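Long-range contacts in 4-amino-4-deoxy-L-arabinose transferase or related glycosyltransferases of PMT family (Cupriavidus metallidurans, PDB 5EZM), which probably transfers 4-amino-4-deoxy-L-arabinose from a polyprenyl phosphate carrier to lipid A in the bacterial membrane, as a GT-C glycosyltransferase: residues Y406-V411 and H457-R462; A467-Q472 and A560-R565. All coordinates share one frame; numbering follows the deposited sequence.

Interaction 1. Residues Y406-V411 and H457-R462; sequences YRAYAV and HETVGR. With MPG ([(Z)-octadec-9-enyl] (2R)-2,3-bis(oxidanyl)propanoate), chain N; MPG ([(Z)-octadec-9-enyl] (2R)-2,3-bis(oxidanyl)propanoate), chain X.
Tyr-409 has its CG anti to the backbone N (chi1 -164°), which carries its ring across to His-457, whose own CG is also anti to N and whose imidazole is turned so that an edge meets Tyr-409 and one face meets MPG (chain N). Tyr-406 instead sets CG anti to the carbonyl carbon; its CB starts away from the other segment, but the ring returns toward it. Val-460 CG1 sits over the middle of that ring, 3.6 Å from the Tyr-406 centroid, a CH-pi contact.

A second CH-pi contact brings His-457 CA over one face of Tyr-409, 4.0 Å from the ring centroid. The imidazole of His-457 turns its edge toward the Tyr-409 face in an offset T-shaped pair, with planes at 71° and centroids 5.9 Å apart. Both phenol hydroxyls bond outside the segments, Tyr-406 OH to Ala-398 O and Tyr-409 OH to Ala-453 O, which fixes the far ends of the rings.

Thr-459 splits its branches. Thr-459 OG1 lies 3.4 Å from Tyr-409 CB and is hydrogen-bonded to Gly-456 O, while Thr-459 CG2 packs on Ala-408 CB at 3.9 Å. Thr-459 CG2 also touches C3 of MPG (chain X) at 3.7 Å, and C1 of MPG (chain N) lies over one face of the His-457 ring.

The segment axes run nearly antiparallel, at 151° and 8.5 Å apart. This is antiparallel helix packing at one end of the predicted transmembrane helix 408-427, where helix 458-465 leaves the GT-C membrane bundle, with lipid-like molecules in the adjoining pockets.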
ATOM      1  N   TYR A 406      -8.826   8.457 -20.004  1.00 70.12           N
ATOM      2  CA  TYR A 406      -7.608   7.738 -20.349  1.00 68.67           C
ATOM      3  C   TYR A 406      -6.805   8.466 -21.419  1.00 69.07           C
ATOM      4  O   TYR A 406      -5.572   8.372 -21.432  1.00 67.64           O
ATOM      5  CB  TYR A 406      -7.952   6.316 -20.788  1.00 67.43           C
ATOM      6  CG  TYR A 406      -8.450   5.465 -19.642  1.00 64.29           C
ATOM      7  CD1 TYR A 406      -7.561   4.802 -18.809  1.00 63.90           C
ATOM      8  CD2 TYR A 406      -9.806   5.344 -19.379  1.00 63.62           C
ATOM      9  CE1 TYR A 406      -8.009   4.031 -17.754  1.00 64.06           C
ATOM     10  CE2 TYR A 406     -10.266   4.575 -18.325  1.00 62.43           C
ATOM     11  CZ  TYR A 406      -9.362   3.921 -17.518  1.00 63.68           C
ATOM     12  OH  TYR A 406      -9.811   3.152 -16.468  1.00 64.98           O
ATOM     13  N   ARG A 407      -7.476   9.200 -22.310  1.00 71.83           N
ATOM     14  CA  ARG A 407      -6.751  10.079 -23.220  1.00 75.08           C
ATOM     15  C   ARG A 407      -5.969  11.129 -22.443  1.00 71.64           C
ATOM     16  O   ARG A 407      -4.827  11.448 -22.791  1.00 71.71           O
ATOM     17  CB  ARG A 407      -7.716  10.746 -24.200  1.00 80.74           C
ATOM     18  CG  ARG A 407      -8.361   9.791 -25.190  1.00 85.27           C
ATOM     19  CD  ARG A 407      -9.126  10.544 -26.269  1.00 90.05           C
ATOM     20  NE  ARG A 407      -8.282  11.524 -26.948  1.00 93.94           N
ATOM     21  CZ  ARG A 407      -7.404  11.224 -27.901  1.00 97.38           C
ATOM     22  NH1 ARG A 407      -7.246   9.966 -28.294  1.00 96.87           N
ATOM     23  NH2 ARG A 407      -6.681  12.184 -28.460  1.00100.11           N
ATOM     24  N   ALA A 408      -6.566  11.672 -21.378  1.00 70.07           N
ATOM     25  CA  ALA A 408      -5.841  12.594 -20.513  1.00 70.16           C
ATOM     26  C   ALA A 408      -4.769  11.890 -19.684  1.00 72.16           C
ATOM     27  O   ALA A 408      -3.809  12.538 -19.258  1.00 74.85           O
ATOM     28  CB  ALA A 408      -6.815  13.327 -19.590  1.00 68.12           C
ATOM     29  N   TYR A 409      -4.915  10.588 -19.434  1.00 69.78           N
ATOM     30  CA  TYR A 409      -3.865   9.864 -18.726  1.00 67.76           C
ATOM     31  C   TYR A 409      -2.658   9.621 -19.626  1.00 69.97           C
ATOM     32  O   TYR A 409      -1.514   9.626 -19.150  1.00 71.01           O
ATOM     33  CB  TYR A 409      -4.426   8.543 -18.192  1.00 67.85           C
ATOM     34  CG  TYR A 409      -3.586   7.864 -17.130  1.00 69.75           C
ATOM     35  CD1 TYR A 409      -2.506   8.511 -16.543  1.00 71.07           C
ATOM     36  CD2 TYR A 409      -3.875   6.569 -16.718  1.00 69.11           C
ATOM     37  CE1 TYR A 409      -1.739   7.888 -15.578  1.00 71.78           C
ATOM     38  CE2 TYR A 409      -3.114   5.939 -15.754  1.00 70.18           C
ATOM     39  CZ  TYR A 409      -2.048   6.604 -15.185  1.00 73.22           C
ATOM     40  OH  TYR A 409      -1.283   5.984 -14.223  1.00 76.18           O
ATOM     41  N   ALA A 410      -2.892   9.435 -20.929  1.00 70.93           N
ATOM     42  CA  ALA A 410      -1.807   9.091 -21.843  1.00 69.75           C
ATOM     43  C   ALA A 410      -0.749  10.185 -21.904  1.00 69.91           C
ATOM     44  O   ALA A 410       0.452   9.894 -21.915  1.00 69.99           O
ATOM     45  CB  ALA A 410      -2.363   8.809 -23.237  1.00 70.30           C
ATOM     46  N   VAL A 411      -1.173  11.451 -21.951  1.00 69.55           N
ATOM     47  CA  VAL A 411      -0.197  12.535 -21.983  1.00 70.15           C
ATOM     48  C   VAL A 411       0.640  12.541 -20.710  1.00 69.55           C
ATOM     49  O   VAL A 411       1.842  12.833 -20.752  1.00 71.73           O
ATOM     50  CB  VAL A 411      -0.897  13.891 -22.222  1.00 71.22           C
ATOM     51  CG1 VAL A 411      -2.065  14.071 -21.280  1.00 71.62           C
ATOM     52  CG2 VAL A 411       0.088  15.043 -22.069  1.00 69.97           C
ATOM     53  N   HIS A 457      -2.704   9.251 -12.773  1.00 57.88           N
ATOM     54  CA  HIS A 457      -3.856   8.393 -12.525  1.00 56.89           C
ATOM     55  C   HIS A 457      -5.032   9.151 -11.922  1.00 56.00           C
ATOM     56  O   HIS A 457      -6.149   8.624 -11.919  1.00 57.93           O
ATOM     57  CB  HIS A 457      -3.464   7.231 -11.612  1.00 55.44           C
ATOM     58  CG  HIS A 457      -4.554   6.222 -11.426  1.00 56.22           C
ATOM     59  ND1 HIS A 457      -5.341   6.174 -10.296  1.00 56.32           N
ATOM     60  CD2 HIS A 457      -5.000   5.233 -12.237  1.00 57.19           C
ATOM     61  CE1 HIS A 457      -6.218   5.193 -10.413  1.00 56.19           C
ATOM     62  NE2 HIS A 457      -6.035   4.608 -11.584  1.00 56.74           N
ATOM     63  N   GLU A 458      -4.811  10.370 -11.418  1.00 53.18           N
ATOM     64  CA  GLU A 458      -5.918  11.191 -10.939  1.00 53.45           C
ATOM     65  C   GLU A 458      -6.963  11.419 -12.026  1.00 55.10           C
ATOM     66  O   GLU A 458      -8.153  11.562 -11.720  1.00 52.85           O
ATOM     67  CB  GLU A 458      -5.383  12.525 -10.411  1.00 52.59           C
ATOM     68  CG  GLU A 458      -6.414  13.624 -10.238  1.00 54.32           C
ATOM     69  CD  GLU A 458      -7.292  13.448  -9.012  1.00 58.20           C
ATOM     70  OE1 GLU A 458      -7.357  12.333  -8.459  1.00 60.11           O
ATOM     71  OE2 GLU A 458      -7.925  14.438  -8.595  1.00 61.38           O
ATOM     72  N   THR A 459      -6.544  11.427 -13.298  1.00 58.02           N
ATOM     73  CA  THR A 459      -7.486  11.647 -14.393  1.00 59.88           C
ATOM     74  C   THR A 459      -8.619  10.628 -14.373  1.00 60.51           C
ATOM     75  O   THR A 459      -9.781  10.980 -14.606  1.00 64.13           O
ATOM     76  CB  THR A 459      -6.761  11.602 -15.740  1.00 56.84           C
ATOM     77  OG1 THR A 459      -6.076  10.350 -15.875  1.00 58.96           O
ATOM     78  CG2 THR A 459      -5.763  12.739 -15.852  1.00 53.23           C
ATOM     79  N   VAL A 460      -8.307   9.362 -14.097  1.00 57.49           N
ATOM     80  CA  VAL A 460      -9.339   8.333 -14.036  1.00 62.11           C
ATOM     81  C   VAL A 460      -9.794   8.046 -12.610  1.00 66.45           C
ATOM     82  O   VAL A 460     -10.868   7.452 -12.426  1.00 71.68           O
ATOM     83  CB  VAL A 460      -8.870   7.025 -14.709  1.00 65.11           C
ATOM     84  CG1 VAL A 460      -8.372   7.296 -16.125  1.00 68.72           C
ATOM     85  CG2 VAL A 460      -7.793   6.352 -13.880  1.00 65.27           C
ATOM     86  N   GLY A 461      -9.023   8.449 -11.604  1.00 64.22           N
ATOM     87  CA  GLY A 461      -9.373   8.162 -10.229  1.00 62.94           C
ATOM     88  C   GLY A 461     -10.361   9.149  -9.644  1.00 62.46           C
ATOM     89  O   GLY A 461     -11.221   8.773  -8.840  1.00 61.66           O
ATOM     90  N   ARG A 462     -10.242  10.419 -10.034  1.00 61.46           N
ATOM     91  CA  ARG A 462     -11.152  11.439  -9.514  1.00 60.48           C
ATOM     92  C   ARG A 462     -12.601  11.209  -9.928  1.00 63.06           C
ATOM     93  O   ARG A 462     -13.485  11.279  -9.055  1.00 65.41           O
ATOM     94  CB  ARG A 462     -10.662  12.831  -9.929  1.00 59.49           C
ATOM     95  CG  ARG A 462     -11.685  13.924  -9.695  1.00 61.51           C
ATOM     96  CD  ARG A 462     -11.171  15.289 -10.105  1.00 65.62           C
ATOM     97  NE  ARG A 462     -12.257  16.265 -10.150  1.00 72.04           N
ATOM     98  CZ  ARG A 462     -12.083  17.580 -10.222  1.00 77.77           C
ATOM     99  NH1 ARG A 462     -10.861  18.093 -10.250  1.00 79.98           N
ATOM    100  NH2 ARG A 462     -13.133  18.384 -10.258  1.00 80.92           N
TER
HETATM  101  C2  MPG N 613      -3.298   2.264 -10.094  1.00 97.26           C
HETATM  102  C3  MPG N 613      -2.158   3.275 -10.085  1.00 96.45           C
HETATM  103  C4  MPG N 613      -1.191   3.061 -11.238  1.00 94.89           C
HETATM  104  C5  MPG N 613       0.133   3.812 -11.029  1.00 93.99           C
HETATM  105  C6  MPG N 613       1.220   3.336 -12.007  1.00 93.60           C
HETATM  106  C7  MPG N 613       2.637   3.760 -11.580  1.00 91.84           C
HETATM  107  C8  MPG N 613       3.728   3.022 -12.394  1.00 92.03           C
HETATM  108  C1  MPG N 613      -4.235   2.433  -8.893  1.00 97.52           C
HETATM  109  C2  MPG X 623      -4.987  16.460 -15.133  1.00 77.75           C
HETATM  110  C3  MPG X 623      -5.230  15.753 -13.806  1.00 78.80           C
HETATM  111  C4  MPG X 623      -3.954  15.215 -13.175  1.00 79.65           C
HETATM  112  C5  MPG X 623      -2.722  16.089 -13.462  1.00 79.31           C
HETATM  113  C6  MPG X 623      -1.396  15.382 -13.135  1.00 78.31           C
HETATM  114  C7  MPG X 623      -0.214  16.369 -13.044  1.00 77.70           C
HETATM  115  C8  MPG X 623       1.145  15.666 -12.814  1.00 77.69           C
HETATM  116  C1  MPG X 623      -6.244  16.494 -16.004  1.00 77.90           C

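Interaction 2. Residues A467-Q472 and A560-R565; sequences ADIAPQ and ARDWRR
The guanidinium of Arg-565 presents its edge to Asp-562, with OD2 lying in the guanidinium plane and 3.1 Å from NH1. This salt bridge is nearly straight at NH1 (163°) but reaches the carboxylate from above its plane, 30° out. Arg-565 NE has a further salt bridge, to Asp-490. At the edge of the Arg-564 guanidinium lies Arg-565 NH2, a donor facing donors, so the proximity is no bond.

The other carboxylate oxygen, Asp-562 OD1, uses its anti lone pair to accept from Arg-564 N at 2.8 Å, which defines an Asx turn. An alanine at Asp-562 would remove both carboxylate oxygens and would probably loosen the turn and the placing of Arg-565.

Ile-469 packs against this arrangement. Its CB meets Ala-560 CB at 3.9 Å, CG2 lies beside Arg-561 O, and Ile-469 CD1 faces both Asp-562 OD2 and Arg-565 CD, at 3.2 and 3.9 Å.

Asp-562 N bonds to Arg-565 O across the turn joining strands 557-561 and 566-569. Ile-469 thus seats the start of helix 470-474 against strand 557-561, at one edge of the mixed sheet, while Ala-470 and Arg-565 both touch helix 493-497.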
ATOM      1  N   ALA A 467     -15.955  12.206  -5.405  1.00 65.06           N
ATOM      2  CA  ALA A 467     -15.760  13.441  -4.657  1.00 67.52           C
ATOM      3  C   ALA A 467     -16.368  14.647  -5.364  1.00 69.66           C
ATOM      4  O   ALA A 467     -16.705  15.632  -4.700  1.00 71.59           O
ATOM      5  CB  ALA A 467     -14.268  13.674  -4.409  1.00 69.30           C
ATOM      6  N   ASP A 468     -16.518  14.591  -6.689  1.00 70.25           N
ATOM      7  CA  ASP A 468     -17.108  15.712  -7.416  1.00 73.70           C
ATOM      8  C   ASP A 468     -18.584  15.881  -7.068  1.00 72.75           C
ATOM      9  O   ASP A 468     -19.048  16.999  -6.818  1.00 75.87           O
ATOM     10  CB  ASP A 468     -16.926  15.521  -8.923  1.00 77.27           C
ATOM     11  CG  ASP A 468     -15.497  15.768  -9.381  1.00 82.42           C
ATOM     12  OD1 ASP A 468     -14.776  16.546  -8.718  1.00 84.33           O
ATOM     13  OD2 ASP A 468     -15.096  15.190 -10.414  1.00 84.03           O
ATOM     14  N   ILE A 469     -19.345  14.781  -7.047  1.00 68.36           N
ATOM     15  CA  ILE A 469     -20.767  14.865  -6.730  1.00 65.60           C
ATOM     16  C   ILE A 469     -21.030  14.853  -5.232  1.00 62.53           C
ATOM     17  O   ILE A 469     -22.194  14.912  -4.816  1.00 60.38           O
ATOM     18  CB  ILE A 469     -21.561  13.721  -7.393  1.00 63.30           C
ATOM     19  CG1 ILE A 469     -21.356  12.411  -6.635  1.00 60.45           C
ATOM     20  CG2 ILE A 469     -21.155  13.582  -8.851  1.00 66.60           C
ATOM     21  CD1 ILE A 469     -22.179  11.264  -7.179  1.00 60.13           C
ATOM     22  N   ALA A 470     -19.987  14.783  -4.405  1.00 61.39           N
ATOM     23  CA  ALA A 470     -20.201  14.832  -2.959  1.00 58.52           C
ATOM     24  C   ALA A 470     -20.798  16.160  -2.497  1.00 59.50           C
ATOM     25  O   ALA A 470     -21.743  16.132  -1.690  1.00 57.70           O
ATOM     26  CB  ALA A 470     -18.895  14.507  -2.223  1.00 57.10           C
ATOM     27  N   PRO A 471     -20.331  17.335  -2.949  1.00 64.26           N
ATOM     28  CA  PRO A 471     -20.978  18.579  -2.480  1.00 70.63           C
ATOM     29  C   PRO A 471     -22.457  18.681  -2.823  1.00 74.09           C
ATOM     30  O   PRO A 471     -23.239  19.162  -1.994  1.00 74.37           O
ATOM     31  CB  PRO A 471     -20.156  19.679  -3.169  1.00 71.18           C
ATOM     32  CG  PRO A 471     -18.829  19.072  -3.382  1.00 66.82           C
ATOM     33  CD  PRO A 471     -19.108  17.634  -3.716  1.00 62.92           C
ATOM     34  N   GLN A 472     -22.863  18.259  -4.024  1.00 77.23           N
ATOM     35  CA  GLN A 472     -24.284  18.269  -4.371  1.00 81.54           C
ATOM     36  C   GLN A 472     -25.100  17.433  -3.391  1.00 77.37           C
ATOM     37  O   GLN A 472     -26.178  17.850  -2.952  1.00 80.48           O
ATOM     38  CB  GLN A 472     -24.482  17.758  -5.799  1.00 87.50           C
ATOM     39  CG  GLN A 472     -23.936  18.678  -6.878  1.00 99.49           C
ATOM     40  CD  GLN A 472     -24.800  19.910  -7.087  1.00111.73           C
ATOM     41  OE1 GLN A 472     -25.968  19.936  -6.695  1.00114.91           O
ATOM     42  NE2 GLN A 472     -24.228  20.938  -7.710  1.00117.28           N
ATOM     43  N   ALA A 560     -27.853  12.982  -7.510  1.00 59.46           N
ATOM     44  CA  ALA A 560     -26.621  13.221  -8.253  1.00 59.93           C
ATOM     45  C   ALA A 560     -26.247  11.967  -9.028  1.00 57.74           C
ATOM     46  O   ALA A 560     -26.669  10.859  -8.691  1.00 55.86           O
ATOM     47  CB  ALA A 560     -25.477  13.645  -7.325  1.00 58.20           C
ATOM     48  N   ARG A 561     -25.453  12.159 -10.079  1.00 59.59           N
ATOM     49  CA  ARG A 561     -24.960  11.055 -10.890  1.00 62.25           C
ATOM     50  C   ARG A 561     -23.510  11.305 -11.268  1.00 66.35           C
ATOM     51  O   ARG A 561     -23.073  12.450 -11.398  1.00 69.60           O
ATOM     52  CB  ARG A 561     -25.766  10.865 -12.184  1.00 66.51           C
ATOM     53  CG  ARG A 561     -27.266  10.864 -12.017  1.00 68.00           C
ATOM     54  CD  ARG A 561     -27.976  10.684 -13.356  1.00 71.27           C
ATOM     55  NE  ARG A 561     -27.495  11.601 -14.390  1.00 72.85           N
ATOM     56  CZ  ARG A 561     -27.929  12.848 -14.550  1.00 73.94           C
ATOM     57  NH1 ARG A 561     -28.851  13.343 -13.738  1.00 75.27           N
ATOM     58  NH2 ARG A 561     -27.436  13.604 -15.521  1.00 75.71           N
ATOM     59  N   ASP A 562     -22.769  10.216 -11.434  1.00 68.44           N
ATOM     60  CA  ASP A 562     -21.516  10.231 -12.181  1.00 71.37           C
ATOM     61  C   ASP A 562     -21.485   8.946 -13.002  1.00 73.99           C
ATOM     62  O   ASP A 562     -22.521   8.322 -13.261  1.00 76.87           O
ATOM     63  CB  ASP A 562     -20.308  10.422 -11.249  1.00 72.00           C
ATOM     64  CG  ASP A 562     -20.234   9.377 -10.160  1.00 71.96           C
ATOM     65  OD1 ASP A 562     -20.432   8.183 -10.462  1.00 73.28           O
ATOM     66  OD2 ASP A 562     -19.968   9.752  -8.997  1.00 70.55           O
ATOM     67  N   TRP A 563     -20.293   8.521 -13.415  1.00 74.37           N
ATOM     68  CA  TRP A 563     -20.200   7.372 -14.306  1.00 73.64           C
ATOM     69  C   TRP A 563     -20.382   6.038 -13.589  1.00 76.14           C
ATOM     70  O   TRP A 563     -20.667   5.032 -14.248  1.00 77.41           O
ATOM     71  CB  TRP A 563     -18.859   7.382 -15.034  1.00 69.42           C
ATOM     72  CG  TRP A 563     -18.726   8.493 -16.012  1.00 69.25           C
ATOM     73  CD1 TRP A 563     -17.869   9.553 -15.938  1.00 71.26           C
ATOM     74  CD2 TRP A 563     -19.474   8.664 -17.219  1.00 69.80           C
ATOM     75  NE1 TRP A 563     -18.033  10.371 -17.031  1.00 73.61           N
ATOM     76  CE2 TRP A 563     -19.014   9.849 -17.832  1.00 72.75           C
ATOM     77  CE3 TRP A 563     -20.484   7.929 -17.846  1.00 66.92           C
ATOM     78  CZ2 TRP A 563     -19.525  10.309 -19.040  1.00 74.87           C
ATOM     79  CZ3 TRP A 563     -20.995   8.391 -19.040  1.00 69.03           C
ATOM     80  CH2 TRP A 563     -20.518   9.572 -19.624  1.00 74.40           C
ATOM     81  N   ARG A 564     -20.232   6.002 -12.266  1.00 77.35           N
ATOM     82  CA  ARG A 564     -20.254   4.749 -11.532  1.00 79.98           C
ATOM     83  C   ARG A 564     -21.391   4.633 -10.528  1.00 77.54           C
ATOM     84  O   ARG A 564     -21.591   3.543  -9.978  1.00 79.23           O
ATOM     85  CB  ARG A 564     -18.920   4.540 -10.795  1.00 84.07           C
ATOM     86  CG  ARG A 564     -17.711   4.423 -11.716  1.00 93.28           C
ATOM     87  CD  ARG A 564     -16.433   4.105 -10.946  1.00 99.98           C
ATOM     88  NE  ARG A 564     -16.528   2.844 -10.213  1.00105.83           N
ATOM     89  CZ  ARG A 564     -16.754   2.750  -8.905  1.00107.81           C
ATOM     90  NH1 ARG A 564     -16.902   3.847  -8.176  1.00107.17           N
ATOM     91  NH2 ARG A 564     -16.830   1.560  -8.324  1.00109.35           N
ATOM     92  N   ARG A 565     -22.141   5.702 -10.272  1.00 72.24           N
ATOM     93  CA  ARG A 565     -23.137   5.662  -9.214  1.00 67.97           C
ATOM     94  C   ARG A 565     -24.273   6.624  -9.524  1.00 69.88           C
ATOM     95  O   ARG A 565     -24.080   7.668 -10.158  1.00 73.15           O
ATOM     96  CB  ARG A 565     -22.509   5.992  -7.848  1.00 64.39           C
ATOM     97  CG  ARG A 565     -21.624   7.227  -7.862  1.00 61.99           C
ATOM     98  CD  ARG A 565     -21.036   7.583  -6.501  1.00 56.36           C
ATOM     99  NE  ARG A 565     -19.966   6.690  -6.066  1.00 53.01           N
ATOM    100  CZ  ARG A 565     -18.719   6.707  -6.535  1.00 53.33           C
ATOM    101  NH1 ARG A 565     -18.363   7.558  -7.490  1.00 51.44           N
ATOM    102  NH2 ARG A 565     -17.822   5.854  -6.055  1.00 55.04           N
TER

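Overall arrangement
From the N terminus, interaction 1 comes first. It closes a loop of 45 residues, mostly helix, that runs up helix 403-430, back down helix 435-456 and into helix 458-465. Interaction 2 opens five residues after interaction 1 closes, and its 87-residue loop passes through helices and strands of the C-terminal domain before returning to an edge strand, 557-561. The two loops therefore follow in series, neither nested nor crossed. Their centres lie about 18 Å apart, yet they touch through a salt bridge from Arg-462 NH2 to Asp-468 OD1 at 2.9 Å. Together they join the last two predicted transmembrane helices to the mixed sheet through the consecutive helices 458-465 and 470-474.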